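Local coordinates for protein alpha-galactosidase (Thermus thermophilus, PDB 6LCJ) that probably hydrolyses terminal alpha-galactosyl residues of oligosaccharides, as a thermostable glycosidase that assembles into hexamers, at residues E[91-96]-E[145-150]; E[333-338]-E[396-401]. All blocks are in the same frame, centred on the assembly; numbering follows the deposited sequence.

Contact 1 (E[91-96]-E[145-150]); sequences SGVGAL and AAYARL
Apolar contact carries most of this meeting, and it belongs to two side chains, Val93 and Tyr147. The branch point of the valine comes closest, with Val93 CB 3.6 Å from Tyr147 CE2; one methyl follows, Val93 CG2 lying 3.8 Å from the same Tyr147 CE2, while the other, Val93 CG1, stands a little farther off. The aliphatic group thus meets the ring obliquely along its CD2–CE2 side. A beta-branched valine suits the strand and offers a compact apolar surface to the ring. Tyr147 extends from its helix with CG anti to the backbone N (chi1 177°), which carries the ring out to the strand, with Val93 CA and Tyr147 CA 9.2 Å apart.

The polar end behaves differently. Tyr147 OH stays 3.7 Å from Gly92 O, too long for a bond, and instead hydrogen-bonds to the carbonyl oxygen of Ala108, so the buried hydroxyl is satisfied. A phenylalanine in its place would probably deprive the Ala108 carbonyl of the hydroxyl's bond and leave the ring less firmly anchored against Val93.

A backbone bond shapes the strand side: Val93 N reaches Ser91 O at 2.7 Å, closing a gamma turn around Gly92. Its positive phi (75°) is easy for a residue lacking a beta carbon and strained for most others.

The turn passes the chain from strand 89-91 of one antiparallel sheet to strand 93-97 of another. Beside it, Leu105 of strand 102-108 touches both Val93 and Tyr147, and Phe134 of strand 132-137 also meets the tyrosine, so helix 140-149 packs on the second sheet.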
# COMPACT_ATOMS: atom_id res chain seq x y z
N SER E 91 -21.28 -4.06 26.08
CA SER E 91 -21.73 -5.41 26.41
C SER E 91 -23.00 -5.37 27.26
O SER E 91 -23.03 -4.71 28.31
CB SER E 91 -20.65 -6.19 27.16
OG SER E 91 -21.25 -7.30 27.82
N GLY E 92 -24.02 -6.08 26.81
CA GLY E 92 -25.20 -6.35 27.61
C GLY E 92 -26.15 -5.19 27.78
O GLY E 92 -27.36 -5.36 27.60
N VAL E 93 -25.63 -4.00 28.12
CA VAL E 93 -26.48 -2.83 28.36
C VAL E 93 -25.83 -1.59 27.76
O VAL E 93 -24.60 -1.46 27.69
CB VAL E 93 -26.76 -2.64 29.87
CG1 VAL E 93 -25.46 -2.57 30.64
CG2 VAL E 93 -27.62 -1.37 30.13
N GLY E 94 -26.68 -0.66 27.32
CA GLY E 94 -26.22 0.63 26.86
C GLY E 94 -27.22 1.69 27.26
O GLY E 94 -28.34 1.38 27.71
N ALA E 95 -26.81 2.94 27.12
CA ALA E 95 -27.72 4.03 27.45
C ALA E 95 -27.29 5.28 26.71
O ALA E 95 -26.11 5.48 26.43
CB ALA E 95 -27.79 4.28 28.96
N LEU E 96 -28.28 6.11 26.39
CA LEU E 96 -28.07 7.42 25.80
C LEU E 96 -28.53 8.48 26.79
O LEU E 96 -29.47 8.27 27.55
CB LEU E 96 -28.83 7.55 24.47
CG LEU E 96 -28.31 6.69 23.31
CD1 LEU E 96 -29.19 6.79 22.08
CD2 LEU E 96 -26.86 7.06 22.96
N ALA E 145 -31.06 1.20 38.38
CA ALA E 145 -31.56 0.39 39.49
C ALA E 145 -32.74 -0.49 39.06
O ALA E 145 -32.90 -1.60 39.57
CB ALA E 145 -31.95 1.29 40.65
N ALA E 146 -33.55 -0.01 38.11
CA ALA E 146 -34.68 -0.81 37.66
C ALA E 146 -34.23 -1.96 36.76
O ALA E 146 -34.85 -3.02 36.76
CB ALA E 146 -35.70 0.07 36.94
N TYR E 147 -33.17 -1.75 35.98
CA TYR E 147 -32.59 -2.84 35.20
C TYR E 147 -31.99 -3.90 36.11
O TYR E 147 -32.21 -5.11 35.91
CB TYR E 147 -31.53 -2.28 34.23
CG TYR E 147 -30.77 -3.30 33.38
CD1 TYR E 147 -31.43 -4.31 32.69
CD2 TYR E 147 -29.39 -3.22 33.25
CE1 TYR E 147 -30.73 -5.22 31.91
CE2 TYR E 147 -28.68 -4.12 32.48
CZ TYR E 147 -29.35 -5.11 31.80
OH TYR E 147 -28.64 -6.00 31.03
N ALA E 148 -31.25 -3.48 37.14
CA ALA E 148 -30.58 -4.44 38.02
C ALA E 148 -31.56 -5.38 38.69
O ALA E 148 -31.24 -6.56 38.91
CB ALA E 148 -29.73 -3.71 39.06
N ARG E 149 -32.78 -4.91 39.00
CA ARG E 149 -33.78 -5.77 39.65
C ARG E 149 -34.20 -6.92 38.77
O ARG E 149 -34.62 -7.97 39.28
CB ARG E 149 -35.00 -4.96 40.06
CG ARG E 149 -34.78 -4.17 41.33
CD ARG E 149 -35.83 -3.11 41.49
NE ARG E 149 -35.29 -1.94 42.18
CZ ARG E 149 -35.55 -0.69 41.82
NH1 ARG E 149 -36.34 -0.45 40.77
NH2 ARG E 149 -35.03 0.32 42.50
N LEU E 150 -34.10 -6.77 37.46
CA LEU E 150 -34.49 -7.82 36.53
C LEU E 150 -33.36 -8.80 36.23
O LEU E 150 -33.54 -9.70 35.40
CB LEU E 150 -35.02 -7.19 35.25
CG LEU E 150 -36.25 -6.34 35.58
CD1 LEU E 150 -36.70 -5.53 34.38
CD2 LEU E 150 -37.38 -7.24 36.08

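Contact 2 (E[333-338]-E[396-401])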
# COMPACT_ATOMS: atom_id res chain seq x y z
N GLU E 333 -21.38 -23.69 49.49
CA GLU E 333 -21.59 -22.41 50.14
C GLU E 333 -20.30 -21.62 50.32
O GLU E 333 -20.32 -20.55 50.92
CB GLU E 333 -22.29 -22.62 51.48
CG GLU E 333 -23.61 -23.39 51.32
CD GLU E 333 -24.38 -23.56 52.63
OE1 GLU E 333 -23.80 -24.08 53.61
OE2 GLU E 333 -25.57 -23.18 52.66
N ALA E 334 -19.18 -22.12 49.81
CA ALA E 334 -17.96 -21.35 49.83
C ALA E 334 -18.19 -20.01 49.14
O ALA E 334 -19.16 -19.84 48.38
CB ALA E 334 -16.83 -22.12 49.16
N TYR E 335 -17.32 -19.05 49.44
CA TYR E 335 -17.40 -17.71 48.86
C TYR E 335 -16.60 -17.69 47.57
O TYR E 335 -15.39 -17.95 47.58
CB TYR E 335 -16.86 -16.66 49.83
CG TYR E 335 -17.26 -15.24 49.47
CD1 TYR E 335 -16.58 -14.54 48.48
CD2 TYR E 335 -18.34 -14.62 50.09
CE1 TYR E 335 -16.95 -13.25 48.13
CE2 TYR E 335 -18.72 -13.34 49.74
CZ TYR E 335 -18.02 -12.66 48.77
OH TYR E 335 -18.38 -11.38 48.41
N LEU E 336 -17.26 -17.36 46.46
CA LEU E 336 -16.56 -17.22 45.19
C LEU E 336 -16.51 -15.74 44.82
O LEU E 336 -17.55 -15.08 44.69
CB LEU E 336 -17.24 -18.04 44.09
CG LEU E 336 -17.26 -19.53 44.37
CD1 LEU E 336 -17.95 -20.25 43.23
CD2 LEU E 336 -15.85 -20.06 44.61
N LEU E 337 -15.29 -15.23 44.70
CA LEU E 337 -15.03 -13.89 44.18
C LEU E 337 -14.63 -14.04 42.73
O LEU E 337 -13.61 -14.68 42.43
CB LEU E 337 -13.92 -13.21 44.98
CG LEU E 337 -13.49 -11.85 44.39
CD1 LEU E 337 -14.57 -10.80 44.60
CD2 LEU E 337 -12.18 -11.39 45.00
N PHE E 338 -15.43 -13.47 41.82
CA PHE E 338 -15.16 -13.53 40.38
C PHE E 338 -14.30 -12.35 39.96
O PHE E 338 -14.63 -11.20 40.28
CB PHE E 338 -16.46 -13.52 39.57
CG PHE E 338 -17.17 -14.86 39.50
CD1 PHE E 338 -17.03 -15.80 40.52
CD2 PHE E 338 -18.01 -15.16 38.44
CE1 PHE E 338 -17.71 -17.01 40.48
CE2 PHE E 338 -18.69 -16.37 38.39
CZ PHE E 338 -18.54 -17.30 39.40
N ASN E 396 -27.20 -7.05 42.94
CA ASN E 396 -27.11 -8.41 42.43
C ASN E 396 -25.94 -9.22 42.96
O ASN E 396 -25.96 -10.44 42.83
CB ASN E 396 -27.02 -8.39 40.90
CG ASN E 396 -28.11 -7.56 40.26
OD1 ASN E 396 -28.00 -6.33 40.20
ND2 ASN E 396 -29.16 -8.21 39.79
N VAL E 397 -24.93 -8.58 43.57
CA VAL E 397 -23.72 -9.27 43.97
C VAL E 397 -22.95 -8.32 44.87
O VAL E 397 -23.17 -7.11 44.84
CB VAL E 397 -22.90 -9.69 42.72
CG1 VAL E 397 -22.44 -8.46 41.95
CG2 VAL E 397 -21.70 -10.56 43.10
N HIS E 398 -22.07 -8.87 45.70
CA HIS E 398 -21.11 -8.04 46.41
C HIS E 398 -20.14 -7.43 45.40
O HIS E 398 -19.40 -8.15 44.72
CB HIS E 398 -20.35 -8.86 47.44
CG HIS E 398 -21.22 -9.40 48.52
ND1 HIS E 398 -20.86 -10.46 49.32
CD2 HIS E 398 -22.47 -9.05 48.90
CE1 HIS E 398 -21.84 -10.72 50.17
NE2 HIS E 398 -22.83 -9.87 49.94
N VAL E 399 -20.16 -6.11 45.30
CA VAL E 399 -19.35 -5.39 44.33
C VAL E 399 -17.99 -5.11 44.94
O VAL E 399 -17.88 -4.41 45.95
CB VAL E 399 -20.05 -4.10 43.89
CG1 VAL E 399 -19.08 -3.22 43.12
CG2 VAL E 399 -21.28 -4.44 43.07
N ASP E 400 -16.95 -5.69 44.34
CA ASP E 400 -15.60 -5.54 44.85
C ASP E 400 -14.88 -4.40 44.13
O ASP E 400 -14.63 -4.52 42.93
CB ASP E 400 -14.84 -6.84 44.67
CG ASP E 400 -13.44 -6.79 45.24
OD1 ASP E 400 -13.10 -5.76 45.90
OD2 ASP E 400 -12.68 -7.78 45.04
N PRO E 401 -14.52 -3.31 44.81
CA PRO E 401 -13.83 -2.21 44.12
C PRO E 401 -12.32 -2.40 44.07
O PRO E 401 -11.63 -1.51 43.55
CB PRO E 401 -14.20 -0.98 44.98
CG PRO E 401 -14.25 -1.54 46.37
CD PRO E 401 -14.63 -3.05 46.25
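Tyr335 and His398 come together at their edges, with no stacking between the two rings. Their planes are turned by only 20° and their centroids stand 5.8 Å apart, an orientation that goes with a hydrogen bond of 2.8 Å between Tyr335 OH and His398 ND1. Each group lies near the other's ring plane, and either could be the donor. Holding CG anti to the backbone N (chi1 -164°), Tyr335 sends its long side chain across to the histidine. The hydroxyl also sits close to the histidine's root, with Tyr335 OH 3.3 Å from His398 CB. Histidine suits this buried place because it has two ring nitrogens to use: NE2, on the far side of the ring, is hydrogen-bonded to the carbonyl oxygen of Gly157. Gripped at both nitrogens, the imidazole is held in rotation. The ring of Tyr335 also meets that of Tyr300, nearly parallel to it.

Two residues further along each strand, Leu337 and Asp400 cross at about a right angle. The leucine's forked end straddles one carboxylate oxygen: Leu337 CD1 and Leu337 CD2 are each 3.6 Å from Asp400 OD2. This is van der Waals contact, not a polar bond; the carboxylate's other oxygen, OD1, accepts the backbone N of Asp402 in an Asx turn that leads the chain out of its strand through Pro401.

Strands 335-338 and 398-400 are not sheet neighbours, since strand 352-354 runs between them. Alternate residues of the two strands reach past it on the same side, as side chains do in the interior of a parallel beta barrel. The eight parallel strands, most of them linked through helices, make this the TIM-barrel domain of a GH36 glycosidase.

From the N terminus, contact 1 comes first, closing a span of 48 residues, about half of them strand, between segments 91-96 and 145-150. The chain then enters the barrel through strand 161-164 and winds round it until contact 2 closes a second span of 57 residues, which includes strand 352-354. The two are in series, neither nested nor crossed, with centres about 20 Å apart. They nevertheless touch: Asn396 ND2, just ahead of strand 398-400, lies 2.8 Å from Ala148 O, a probable hydrogen bond. Helix 140-149, packed on the N-terminal beta domain through contact 1, is thereby joined to the barrel segment of contact 2.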